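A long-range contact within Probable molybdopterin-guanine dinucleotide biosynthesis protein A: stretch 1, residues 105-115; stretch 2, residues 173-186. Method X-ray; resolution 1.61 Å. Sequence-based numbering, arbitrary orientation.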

# COMPACT_ATOMS: atom_id res chain seq x y z
N GLY A 105 2.98 -3.81 2.35
CA GLY A 105 2.94 -5.04 3.13
C GLY A 105 4.05 -5.22 4.14
O GLY A 105 4.18 -6.30 4.72
N ASP A 106 4.85 -4.19 4.38
CA ASP A 106 5.96 -4.28 5.33
C ASP A 106 5.81 -3.41 6.59
O ASP A 106 6.80 -2.97 7.17
CB ASP A 106 7.27 -3.92 4.62
CG ASP A 106 7.30 -2.48 4.15
OD1 ASP A 106 6.28 -1.78 4.32
OD2 ASP A 106 8.35 -2.05 3.62
N LEU A 107 4.57 -3.19 7.02
CA LEU A 107 4.30 -2.38 8.20
C LEU A 107 3.82 -3.28 9.34
O LEU A 107 2.63 -3.52 9.51
CB LEU A 107 3.24 -1.33 7.85
CG LEU A 107 3.74 -0.40 6.73
CD1 LEU A 107 2.58 0.41 6.16
CD2 LEU A 107 4.84 0.50 7.26
N PRO A 108 4.77 -3.76 10.16
CA PRO A 108 4.54 -4.65 11.30
C PRO A 108 3.62 -4.17 12.42
O PRO A 108 3.09 -4.98 13.17
CB PRO A 108 5.95 -4.94 11.80
CG PRO A 108 6.66 -3.65 11.54
CD PRO A 108 6.17 -3.28 10.15
N LEU A 109 3.43 -2.85 12.53
CA LEU A 109 2.60 -2.31 13.59
C LEU A 109 1.30 -1.65 13.13
O LEU A 109 0.60 -1.02 13.93
CB LEU A 109 3.42 -1.32 14.42
CG LEU A 109 4.59 -1.98 15.14
CD1 LEU A 109 5.49 -0.92 15.76
CD2 LEU A 109 4.07 -2.93 16.21
N MET A 110 0.96 -1.80 11.85
CA MET A 110 -0.26 -1.19 11.32
C MET A 110 -1.50 -1.62 12.10
O MET A 110 -1.63 -2.77 12.52
CB MET A 110 -0.43 -1.54 9.84
CG MET A 110 -1.65 -0.90 9.15
SD MET A 110 -1.75 0.93 9.24
CE MET A 110 -0.18 1.40 8.51
N LYS A 111 -2.39 -0.66 12.31
CA LYS A 111 -3.64 -0.90 13.02
C LYS A 111 -4.77 -0.33 12.18
O LYS A 111 -4.58 0.63 11.44
CB LYS A 111 -3.64 -0.21 14.38
CG LYS A 111 -2.93 -0.98 15.47
CD LYS A 111 -3.37 -0.51 16.85
CE LYS A 111 -2.87 -1.45 17.94
NZ LYS A 111 -3.41 -1.10 19.28
N LYS A 112 -5.94 -0.92 12.29
CA LYS A 112 -7.09 -0.47 11.52
C LYS A 112 -7.41 1.00 11.76
O LYS A 112 -7.81 1.69 10.83
CB LYS A 112 -8.30 -1.33 11.86
CG LYS A 112 -8.77 -1.20 13.30
CD LYS A 112 -9.89 -2.17 13.61
CE LYS A 112 -11.07 -1.96 12.69
NZ LYS A 112 -12.23 -2.82 13.05
N GLU A 113 -7.23 1.48 12.99
CA GLU A 113 -7.54 2.88 13.28
C GLU A 113 -6.75 3.84 12.40
O GLU A 113 -7.24 4.91 12.04
CB GLU A 113 -7.28 3.20 14.75
CG GLU A 113 -8.18 2.46 15.72
CD GLU A 113 -7.53 1.23 16.31
OE1 GLU A 113 -6.99 0.41 15.54
OE2 GLU A 113 -7.55 1.08 17.55
N THR A 114 -5.53 3.46 12.06
CA THR A 114 -4.70 4.32 11.22
C THR A 114 -5.30 4.37 9.82
O THR A 114 -5.39 5.44 9.22
CB THR A 114 -3.27 3.78 11.14
OG1 THR A 114 -2.72 3.73 12.47
CG2 THR A 114 -2.40 4.67 10.27
N VAL A 115 -5.74 3.22 9.32
CA VAL A 115 -6.36 3.17 8.01
C VAL A 115 -7.65 3.98 8.01
O VAL A 115 -7.91 4.76 7.09
CB VAL A 115 -6.68 1.72 7.62
CG1 VAL A 115 -7.44 1.68 6.30
CG2 VAL A 115 -5.39 0.92 7.51
N GLU A 173 -1.95 14.20 8.49
CA GLU A 173 -1.06 14.20 9.65
C GLU A 173 -1.55 13.13 10.62
O GLU A 173 -2.65 13.22 11.16
CB GLU A 173 -1.09 15.56 10.34
CG GLU A 173 -0.14 15.66 11.53
CD GLU A 173 -0.26 16.99 12.25
OE1 GLU A 173 -0.01 18.04 11.60
OE2 GLU A 173 -0.59 17.00 13.45
N ILE A 174 -0.73 12.10 10.82
CA ILE A 174 -1.11 11.01 11.71
C ILE A 174 -1.06 11.42 13.16
O ILE A 174 -0.06 11.98 13.62
CB ILE A 174 -0.20 9.78 11.49
CG1 ILE A 174 -0.37 9.27 10.05
CG2 ILE A 174 -0.53 8.69 12.49
CD1 ILE A 174 -1.81 8.92 9.69
N PRO A 175 -2.15 11.17 13.91
CA PRO A 175 -2.21 11.51 15.32
C PRO A 175 -1.04 10.89 16.06
O PRO A 175 -0.63 9.77 15.75
CB PRO A 175 -3.55 10.93 15.77
CG PRO A 175 -4.40 11.09 14.55
CD PRO A 175 -3.45 10.66 13.43
N GLU A 176 -0.51 11.61 17.03
CA GLU A 176 0.63 11.16 17.82
C GLU A 176 0.57 9.69 18.24
O GLU A 176 1.55 8.95 18.07
CB GLU A 176 0.79 12.05 19.05
CG GLU A 176 1.78 11.54 20.10
CD GLU A 176 3.18 11.30 19.55
OE1 GLU A 176 3.52 11.87 18.50
OE2 GLU A 176 3.94 10.55 20.19
N GLU A 177 -0.56 9.26 18.78
CA GLU A 177 -0.67 7.88 19.25
C GLU A 177 -0.77 6.81 18.18
O GLU A 177 -0.85 5.63 18.49
CB GLU A 177 -1.82 7.77 20.26
CG GLU A 177 -1.53 8.54 21.54
CD GLU A 177 -2.38 8.10 22.72
OE1 GLU A 177 -2.54 6.88 22.91
OE2 GLU A 177 -2.88 8.98 23.45
N LEU A 178 -0.76 7.21 16.91
CA LEU A 178 -0.84 6.26 15.81
C LEU A 178 0.41 6.32 14.95
O LEU A 178 0.56 5.55 14.01
CB LEU A 178 -2.06 6.53 14.93
CG LEU A 178 -3.44 6.20 15.52
CD1 LEU A 178 -4.51 6.49 14.49
CD2 LEU A 178 -3.48 4.73 15.93
N ARG A 179 1.33 7.23 15.27
CA ARG A 179 2.54 7.35 14.47
C ARG A 179 3.39 6.09 14.46
O ARG A 179 3.98 5.74 13.44
CB ARG A 179 3.36 8.55 14.94
CG ARG A 179 2.75 9.89 14.52
CD ARG A 179 3.26 11.04 15.36
NE ARG A 179 4.71 11.22 15.29
CZ ARG A 179 5.33 12.00 14.42
NH1 ARG A 179 4.65 12.69 13.52
NH2 ARG A 179 6.65 12.11 14.46
N TYR A 180 3.43 5.38 15.59
CA TYR A 180 4.23 4.16 15.66
C TYR A 180 3.70 3.06 14.75
O TYR A 180 4.43 2.14 14.40
CB TYR A 180 4.28 3.66 17.12
CG TYR A 180 3.06 2.88 17.55
CD1 TYR A 180 1.90 3.53 17.96
CD2 TYR A 180 3.07 1.48 17.54
CE1 TYR A 180 0.77 2.81 18.34
CE2 TYR A 180 1.95 0.75 17.93
CZ TYR A 180 0.80 1.42 18.33
OH TYR A 180 -0.31 0.72 18.71
N THR A 181 2.43 3.16 14.35
CA THR A 181 1.84 2.14 13.49
C THR A 181 2.41 2.18 12.08
O THR A 181 2.12 1.30 11.27
CB THR A 181 0.30 2.29 13.40
OG1 THR A 181 -0.04 3.49 12.70
CG2 THR A 181 -0.31 2.34 14.80
N LEU A 182 3.22 3.19 11.79
CA LEU A 182 3.82 3.33 10.46
C LEU A 182 5.30 2.96 10.40
O LEU A 182 5.96 3.15 9.38
CB LEU A 182 3.61 4.77 9.96
CG LEU A 182 2.18 5.04 9.51
CD1 LEU A 182 1.81 6.50 9.72
CD2 LEU A 182 2.04 4.66 8.04
N LEU A 183 5.83 2.44 11.50
CA LEU A 183 7.24 2.06 11.54
C LEU A 183 7.49 0.79 10.72
O LEU A 183 6.57 0.02 10.45
CB LEU A 183 7.68 1.84 12.99
CG LEU A 183 7.66 3.05 13.92
CD1 LEU A 183 7.96 2.62 15.34
CD2 LEU A 183 8.67 4.08 13.44
N ASN A 184 8.74 0.59 10.33
CA ASN A 184 9.11 -0.60 9.57
C ASN A 184 9.90 -1.50 10.51
O ASN A 184 10.19 -1.11 11.64
CB ASN A 184 9.98 -0.25 8.36
CG ASN A 184 9.35 0.81 7.48
OD1 ASN A 184 9.35 1.99 7.83
ND2 ASN A 184 8.81 0.39 6.34
N MET A 185 10.24 -2.70 10.06
CA MET A 185 11.02 -3.63 10.87
C MET A 185 12.53 -3.52 10.61
O MET A 185 12.97 -3.55 9.47
CB MET A 185 10.69 -5.08 10.50
CG MET A 185 9.46 -5.66 11.20
SD MET A 185 9.80 -6.23 12.89
CE MET A 185 9.12 -4.91 13.86
N ASN A 186 13.31 -3.35 11.68
CA ASN A 186 14.75 -3.14 11.55
C ASN A 186 15.48 -3.45 12.85
O ASN A 186 15.12 -4.38 13.57
CB ASN A 186 15.00 -1.69 11.14
CG ASN A 186 14.56 -0.69 12.19
OD1 ASN A 186 13.42 -0.74 12.67
ND2 ASN A 186 15.44 0.23 12.55
O HOH W 1 9.53 -3.05 6.69
O HOH W 2 7.63 0.59 3.69
O HOH W 3 4.15 -0.65 10.97
O HOH W 4 -2.75 1.53 19.09

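The two stretches bury 766 Å² between them, yet one direct hydrogen bond spans the contact: Thr-114 OG1 donates to Thr-181 OG1 across 2.7 Å. Both side chains are in rotamers that allow this bond. Thr-181, with chi1 at 68° (p), turns its hydroxyl back to its own stretch, where OG1 donates to Leu-178 O at 2.5 Å; its single proton is thereby spent, and OG1 is left to accept from Thr-114. Thr-114, with chi1 at -59° (m), directs OG1 to that acceptor, while its methyl CG2 lies 4.3 Å from Ile-174 CD1. Threonine suits both buried sites because it carries a hydroxyl and a methyl on the same CB.

The backbone carries the close approach beside this bond. The CA atoms of Met-110 and Thr-181 are 4.5 Å apart, and two CA-H...O contacts run in opposite senses: Thr-181 CA to Leu-109 O at 3.4 Å, with 128° at the hydrogen, and Met-110 CA to Thr-181 O at 3.4 Å, with 126°. Met-110 N also lies 3.4 Å from Thr-181 O, but the angle is too poor for a hydrogen bond. That carbonyl is served instead by water 3, which donates to Thr-181 O at 2.8 Å and to Leu-183 O at 2.6 Å and accepts from Leu-109 N at 2.8 Å. A single water thus joins three backbone groups that do not pair directly.

Apolar side chains pack around this polar center. Leu-109, in the mt rotamer (-64°, 171°), points its CA-to-CB bond toward stretch 2 and places CD1 at the edge of the Tyr-180 ring, 3.8 Å from Tyr-180 CD2 and 4.3 Å from Leu-183 CD1. Met-110 begins differently: its CA-to-CB bond points away overall, but chi angles of -177°, 57° and 56° (t, p, p) fold the chain so that CE comes within 4.0 Å of Leu-182 CD2. The flexible thioether chain permits this return. Pro-108, in a type I turn from Leu-107 to Met-110, sets CG 3.5 Å from Met-185 CG and CD 3.3 Å from Leu-183 O; its compact ring fits closely against both. Leu-178 CD2 comes within 3.7 Å of Thr-114 OG1, covering the threonine pair with hydrocarbon.

Toward the exposed margins, water links the polar ends. Lys-111 has chi1 at -82° (m) and its remaining torsions near t; this extended chain brings CE 3.4 Å from Tyr-180 OH, and NZ donates to water 4 at 2.7 Å. The same water lies 2.6 Å from Tyr-180 OH. At the other margin, Asp-106 OD2 is 3.7 Å from Asn-184 ND2, and water 2 connects them, donating to Asp-106 OD2 at 2.7 Å and accepting a weak bond from Asn-184 ND2 at 2.9 Å. Asn-184 starts away from stretch 1, but its chi1 of -53° (m) and chi2 of 75° bring the amide end nearer.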